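PROBABLE CHAIN-FATTY-ACID-CoA LIGASE FADD13 (Mycobacterium tuberculosis, PDB 3T5B) is a probable ligase of the AMP-binding enzyme family, whose large N-terminal domain is built from beta sheets flanked by helices. Local coordinates at residues Glu243-Gly248 with Pro270-Phe275; Tyr274-Gly279 with Glu296-Tyr301. One frame throughout, in Å; residues are numbered along the deposited sequence.

Contact 1 and contact 2 are successive joins in one mixed sheet, where strand 274-277 lies between strands 247-250 and 296-302, and their centres are 13 Å apart. Tyr274 and Phe275 belong to both. Tyr274 gives its O to contact 1, while Phe275 uses both N and O toward the strand of contact 2. A probable hydrogen bond of 2.7 Å between Gly248 O and Ile276 N links the two contacts directly, from Gly248 of the first to Ile276 of the second. On the face of Tyr274, Ile247 CG2 packs 3.9 Å from Ile276 CD1. Two consecutive beta-alpha-beta units, with helices 252-258 and 284-291, share their middle strand.

Contact 1 (Glu243-Gly248 with Pro270-Phe275); sequences ERVCIG and PDFRYF
In the beta-alpha-beta unit of strand 247-250, helix 252-258 and strand 274-277, Arg244-Gly248 and Asp271-Phe275 run into their parallel strands with end-to-end directions 10° apart. Arg244, at positive phi, is the C-prime residue of the Schellman motif that ends helix 236-242. Its chain bends at chi2 and chi3 and brings NH1 2.7 Å from Asp271 OD2, a salt bridge with the guanidinium and carboxylate planes 78° apart. Deeper in, Arg273 N donates to Cys246 O at 2.7 Å, a nearly straight bond. Gly248 N then donates to Tyr274 O at 3.2 Å.

The phenyl ring of Phe272 lies along the backbone of Val245-Gly248. Its CG is anti to the backbone N (chi1 -159°), which turns the ring in toward Val245 and Gly248. Val245 CG1 meets the ring edge in plane, 3.7 Å from CE1; Cys246 O stands over one face; Gly248 N is 3.4 Å from CZ. Phe272 CZ in turn lies over the centre of one face of the Phe275 ring.

On the face of the sheet opposite Phe275, Ile247 and Tyr274 run alongside each other in the same direction, with Ile247 CG1 3.4 Å from Tyr274 CZ. Ile247 CG1 also lies over one face of the Arg273 guanidinium, and Cys246 CB is 3.6 Å from Arg273 NH1. That guanidinium is anchored elsewhere, by a salt bridge from NH1 to Asp198 and a hydrogen bond from NH2 to Asp193 O. Phe275, with Phe272 against it, on one face and Ile247 and Tyr274 on the other pack about the parallel pair, consistent with the layered alpha/beta architecture of the AMP-binding enzyme fold.

Contact 2 (Tyr274-Gly279 with Glu296-Tyr301); sequences YFITGG and EVVQGY
Val298 O takes the hydrogen of Thr277 N at 2.9 Å, the shortest and straightest (177°) of four backbone bonds in a parallel ladder. The ladder joins the two strands of the beta-alpha-beta unit made of strand 274-277, helix 284-291 and strand 296-302; the strand axes are 4.7 Å apart at closest approach and inclined by 19°. Phe275 is held twice by strand 296-302: its N gives to Glu296 O at 3.1 Å, and its O receives Val298 N at 3.2 Å. Gly300 N closes the series on Thr277 O. The last two acceptors also each meet a CA-H group, of Val297 and Gln299 respectively.

On the face that carries Tyr274 and Ile276, the methyl CG2 of Val298 sits between the backbone N and the carbonyl carbon. From there it approaches Tyr274 CD2 at 4.2 Å and Ile276 CG1 slightly farther off. At the start of the ladder, Glu296 CG lies 3.8 Å from Tyr274 CB, an aliphatic contact made by the base of an acidic side chain.

The face of Phe275 and Thr277 is turned toward helix 252-258, where both side chains touch Leu255. Phe275 CB meets Val297 CG1 here, while its ring leads away from strand 296-302 and meets the ring of Tyr290. Val297 CG1, anti to the backbone N (chi1 -174°), reaches across to the Thr277 side chain. It stops 3.3 Å from Thr277 OG1, a buried hydroxyl oxygen with no polar partner in the model.

Contact 1 (Glu243-Gly248 with Pro270-Phe275)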
loop_
_atom_site.group_PDB
_atom_site.type_symbol
_atom_site.label_atom_id
_atom_site.label_comp_id
_atom_site.label_asym_id
_atom_site.label_seq_id
_atom_site.Cartn_x
_atom_site.Cartn_y
_atom_site.Cartn_z
ATOM N N GLU A 243 -7.005 20.030 -6.957
ATOM C CA GLU A 243 -6.011 19.915 -5.897
ATOM C C GLU A 243 -4.563 19.944 -6.394
ATOM O O GLU A 243 -3.639 19.550 -5.686
ATOM C CB GLU A 243 -6.266 18.656 -5.069
ATOM C CG GLU A 243 -7.497 18.746 -4.179
ATOM C CD GLU A 243 -7.471 19.957 -3.269
ATOM O OE1 GLU A 243 -6.363 20.407 -2.899
ATOM O OE2 GLU A 243 -8.563 20.450 -2.909
ATOM N N ARG A 244 -4.379 20.411 -7.623
ATOM C CA ARG A 244 -3.054 20.537 -8.215
ATOM C C ARG A 244 -2.191 19.290 -8.091
ATOM O O ARG A 244 -0.995 19.379 -7.793
ATOM C CB ARG A 244 -2.352 21.744 -7.586
ATOM C CG ARG A 244 -3.000 23.058 -7.997
ATOM C CD ARG A 244 -2.964 24.124 -6.913
ATOM N NE ARG A 244 -1.612 24.533 -6.551
ATOM C CZ ARG A 244 -0.668 24.864 -7.425
ATOM N NH1 ARG A 244 -0.921 24.823 -8.727
ATOM N NH2 ARG A 244 0.524 25.267 -6.993
ATOM N N VAL A 245 -2.807 18.135 -8.336
ATOM C CA VAL A 245 -2.127 16.843 -8.266
ATOM C C VAL A 245 -0.927 16.771 -9.209
ATOM O O VAL A 245 -1.031 17.083 -10.397
ATOM C CB VAL A 245 -3.075 15.691 -8.631
ATOM C CG1 VAL A 245 -2.336 14.368 -8.549
ATOM C CG2 VAL A 245 -4.264 15.692 -7.712
ATOM N N CYS A 246 0.204 16.339 -8.665
ATOM C CA CYS A 246 1.445 16.222 -9.413
ATOM C C CYS A 246 1.672 14.795 -9.859
ATOM O O CYS A 246 2.270 14.555 -10.901
ATOM C CB CYS A 246 2.633 16.629 -8.538
ATOM S SG CYS A 246 2.530 18.259 -7.776
ATOM N N ILE A 247 1.195 13.848 -9.054
ATOM C CA ILE A 247 1.391 12.436 -9.342
ATOM C C ILE A 247 0.144 11.617 -9.065
ATOM O O ILE A 247 -0.554 11.850 -8.084
ATOM C CB ILE A 247 2.554 11.878 -8.485
ATOM C CG1 ILE A 247 3.862 12.545 -8.892
ATOM C CG2 ILE A 247 2.669 10.371 -8.649
ATOM C CD1 ILE A 247 4.943 12.443 -7.816
ATOM N N GLY A 248 -0.114 10.644 -9.930
ATOM C CA GLY A 248 -1.275 9.793 -9.763
ATOM C C GLY A 248 -0.992 8.327 -10.035
ATOM O O GLY A 248 -0.062 7.980 -10.765
ATOM N N PRO A 270 -1.094 21.753 -15.629
ATOM C CA PRO A 270 0.352 21.970 -15.662
ATOM C C PRO A 270 1.117 21.301 -14.518
ATOM O O PRO A 270 2.294 20.969 -14.675
ATOM C CB PRO A 270 0.469 23.492 -15.632
ATOM C CG PRO A 270 -0.755 23.912 -14.870
ATOM C CD PRO A 270 -1.813 23.030 -15.478
ATOM N N ASP A 271 0.455 21.097 -13.378
ATOM C CA ASP A 271 1.094 20.470 -12.222
ATOM C C ASP A 271 1.242 18.963 -12.348
ATOM O O ASP A 271 2.187 18.388 -11.798
ATOM C CB ASP A 271 0.312 20.749 -10.938
ATOM C CG ASP A 271 0.242 22.216 -10.605
ATOM O OD1 ASP A 271 1.305 22.861 -10.542
ATOM O OD2 ASP A 271 -0.880 22.722 -10.395
ATOM N N PHE A 272 0.313 18.311 -13.048
ATOM C CA PHE A 272 0.401 16.859 -13.180
ATOM C C PHE A 272 1.602 16.417 -14.006
ATOM O O PHE A 272 1.746 16.797 -15.165
ATOM C CB PHE A 272 -0.865 16.256 -13.787
ATOM C CG PHE A 272 -1.012 14.792 -13.485
ATOM C CD1 PHE A 272 -1.460 14.374 -12.232
ATOM C CD2 PHE A 272 -0.624 13.830 -14.417
ATOM C CE1 PHE A 272 -1.519 13.009 -11.909
ATOM C CE2 PHE A 272 -0.678 12.471 -14.108
ATOM C CZ PHE A 272 -1.126 12.057 -12.848
ATOM N N ARG A 273 2.447 15.583 -13.413
ATOM C CA ARG A 273 3.660 15.131 -14.087
ATOM C C ARG A 273 3.666 13.721 -14.672
ATOM O O ARG A 273 4.226 13.503 -15.746
ATOM C CB ARG A 273 4.849 15.282 -13.132
ATOM C CG ARG A 273 5.707 16.506 -13.382
ATOM C CD ARG A 273 6.206 17.103 -12.076
ATOM N NE ARG A 273 6.742 16.088 -11.171
ATOM C CZ ARG A 273 6.675 16.180 -9.848
ATOM N NH1 ARG A 273 6.098 17.238 -9.292
ATOM N NH2 ARG A 273 7.170 15.217 -9.084
ATOM N N TYR A 274 3.062 12.766 -13.975
ATOM C CA TYR A 274 3.064 11.394 -14.463
ATOM C C TYR A 274 2.201 10.444 -13.649
ATOM O O TYR A 274 1.876 10.710 -12.487
ATOM C CB TYR A 274 4.489 10.840 -14.458
ATOM C CG TYR A 274 5.106 10.798 -13.075
ATOM C CD1 TYR A 274 5.717 11.919 -12.528
ATOM C CD2 TYR A 274 5.072 9.630 -12.312
ATOM C CE1 TYR A 274 6.287 11.882 -11.259
ATOM C CE2 TYR A 274 5.640 9.581 -11.038
ATOM C CZ TYR A 274 6.245 10.706 -10.521
ATOM O OH TYR A 274 6.822 10.666 -9.273
ATOM N N PHE A 275 1.853 9.322 -14.273
ATOM C CA PHE A 275 1.055 8.296 -13.627
ATOM C C PHE A 275 1.994 7.154 -13.282
ATOM O O PHE A 275 2.968 6.914 -13.994
ATOM C CB PHE A 275 -0.025 7.743 -14.572
ATOM C CG PHE A 275 -1.247 8.616 -14.709
ATOM C CD1 PHE A 275 -1.355 9.537 -15.748
ATOM C CD2 PHE A 275 -2.308 8.493 -13.812
ATOM C CE1 PHE A 275 -2.511 10.324 -15.891
ATOM C CE2 PHE A 275 -3.465 9.273 -13.948
ATOM C CZ PHE A 275 -3.565 10.188 -14.989
#

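Contact 2 (Tyr274-Gly279 with Glu296-Tyr301)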
loop_
_atom_site.group_PDB
_atom_site.type_symbol
_atom_site.label_atom_id
_atom_site.label_comp_id
_atom_site.label_asym_id
_atom_site.label_seq_id
_atom_site.Cartn_x
_atom_site.Cartn_y
_atom_site.Cartn_z
ATOM N N TYR A 274 3.062 12.766 -13.975
ATOM C CA TYR A 274 3.064 11.394 -14.463
ATOM C C TYR A 274 2.201 10.444 -13.649
ATOM O O TYR A 274 1.876 10.710 -12.487
ATOM C CB TYR A 274 4.489 10.840 -14.458
ATOM C CG TYR A 274 5.106 10.798 -13.075
ATOM C CD1 TYR A 274 5.717 11.919 -12.528
ATOM C CD2 TYR A 274 5.072 9.630 -12.312
ATOM C CE1 TYR A 274 6.287 11.882 -11.259
ATOM C CE2 TYR A 274 5.640 9.581 -11.038
ATOM C CZ TYR A 274 6.245 10.706 -10.521
ATOM O OH TYR A 274 6.822 10.666 -9.273
ATOM N N PHE A 275 1.853 9.322 -14.273
ATOM C CA PHE A 275 1.055 8.296 -13.627
ATOM C C PHE A 275 1.994 7.154 -13.282
ATOM O O PHE A 275 2.968 6.914 -13.994
ATOM C CB PHE A 275 -0.025 7.743 -14.572
ATOM C CG PHE A 275 -1.247 8.616 -14.709
ATOM C CD1 PHE A 275 -1.355 9.537 -15.748
ATOM C CD2 PHE A 275 -2.308 8.493 -13.812
ATOM C CE1 PHE A 275 -2.511 10.324 -15.891
ATOM C CE2 PHE A 275 -3.465 9.273 -13.948
ATOM C CZ PHE A 275 -3.565 10.188 -14.989
ATOM N N ILE A 276 1.719 6.467 -12.178
ATOM C CA ILE A 276 2.516 5.310 -11.800
ATOM C C ILE A 276 1.595 4.127 -12.077
ATOM O O ILE A 276 0.532 4.021 -11.480
ATOM C CB ILE A 276 2.882 5.311 -10.316
ATOM C CG1 ILE A 276 3.582 6.621 -9.948
ATOM C CG2 ILE A 276 3.785 4.117 -10.026
ATOM C CD1 ILE A 276 4.010 6.715 -8.483
ATOM N N THR A 277 2.001 3.252 -12.991
ATOM C CA THR A 277 1.194 2.095 -13.373
ATOM C C THR A 277 1.662 0.751 -12.814
ATOM O O THR A 277 2.861 0.475 -12.735
ATOM C CB THR A 277 1.140 1.964 -14.909
ATOM O OG1 THR A 277 0.479 3.105 -15.460
ATOM C CG2 THR A 277 0.402 0.706 -15.321
ATOM N N GLY A 278 0.695 -0.084 -12.440
ATOM C CA GLY A 278 0.993 -1.412 -11.931
ATOM C C GLY A 278 0.311 -2.416 -12.847
ATOM O O GLY A 278 -0.266 -2.029 -13.867
ATOM N N GLY A 279 0.371 -3.700 -12.511
ATOM C CA GLY A 279 -0.278 -4.696 -13.348
ATOM C C GLY A 279 0.272 -4.841 -14.761
ATOM O O GLY A 279 1.484 -4.811 -14.970
ATOM N N GLU A 296 3.885 11.831 -18.587
ATOM C CA GLU A 296 4.575 10.563 -18.783
ATOM C C GLU A 296 4.056 9.467 -17.863
ATOM O O GLU A 296 3.252 9.720 -16.963
ATOM C CB GLU A 296 6.094 10.736 -18.639
ATOM C CG GLU A 296 6.555 11.607 -17.496
ATOM C CD GLU A 296 8.052 11.872 -17.555
ATOM O OE1 GLU A 296 8.499 12.514 -18.527
ATOM O OE2 GLU A 296 8.780 11.434 -16.637
ATOM N N VAL A 297 4.491 8.238 -18.114
ATOM C CA VAL A 297 4.051 7.103 -17.316
ATOM C C VAL A 297 5.213 6.148 -17.033
ATOM O O VAL A 297 6.062 5.906 -17.891
ATOM C CB VAL A 297 2.924 6.316 -18.047
ATOM C CG1 VAL A 297 2.367 5.230 -17.144
ATOM C CG2 VAL A 297 1.816 7.258 -18.469
ATOM N N VAL A 298 5.259 5.623 -15.818
ATOM C CA VAL A 298 6.292 4.671 -15.453
ATOM C C VAL A 298 5.561 3.449 -14.939
ATOM O O VAL A 298 4.565 3.568 -14.225
ATOM C CB VAL A 298 7.229 5.238 -14.378
ATOM C CG1 VAL A 298 8.052 6.376 -14.981
ATOM C CG2 VAL A 298 6.428 5.723 -13.178
ATOM N N GLN A 299 6.045 2.273 -15.308
ATOM C CA GLN A 299 5.375 1.050 -14.902
ATOM C C GLN A 299 6.232 0.084 -14.110
ATOM O O GLN A 299 7.430 -0.057 -14.346
ATOM C CB GLN A 299 4.806 0.364 -16.141
ATOM C CG GLN A 299 5.606 0.663 -17.389
ATOM C CD GLN A 299 4.804 0.458 -18.657
ATOM O OE1 GLN A 299 5.102 1.056 -19.691
ATOM N NE2 GLN A 299 3.785 -0.396 -18.589
ATOM N N GLY A 300 5.598 -0.595 -13.165
ATOM C CA GLY A 300 6.335 -1.527 -12.354
ATOM C C GLY A 300 5.676 -2.859 -12.094
ATOM O O GLY A 300 4.478 -3.061 -12.304
ATOM N N TYR A 301 6.511 -3.778 -11.638
ATOM C CA TYR A 301 6.108 -5.123 -11.286
ATOM C C TYR A 301 6.409 -5.256 -9.790
ATOM O O TYR A 301 7.495 -4.897 -9.332
ATOM C CB TYR A 301 6.930 -6.128 -12.097
ATOM C CG TYR A 301 6.928 -7.534 -11.555
ATOM C CD1 TYR A 301 5.784 -8.326 -11.612
ATOM C CD2 TYR A 301 8.087 -8.081 -11.012
ATOM C CE1 TYR A 301 5.800 -9.634 -11.148
ATOM C CE2 TYR A 301 8.115 -9.386 -10.543
ATOM C CZ TYR A 301 6.976 -10.158 -10.616
ATOM O OH TYR A 301 7.024 -11.459 -10.182
#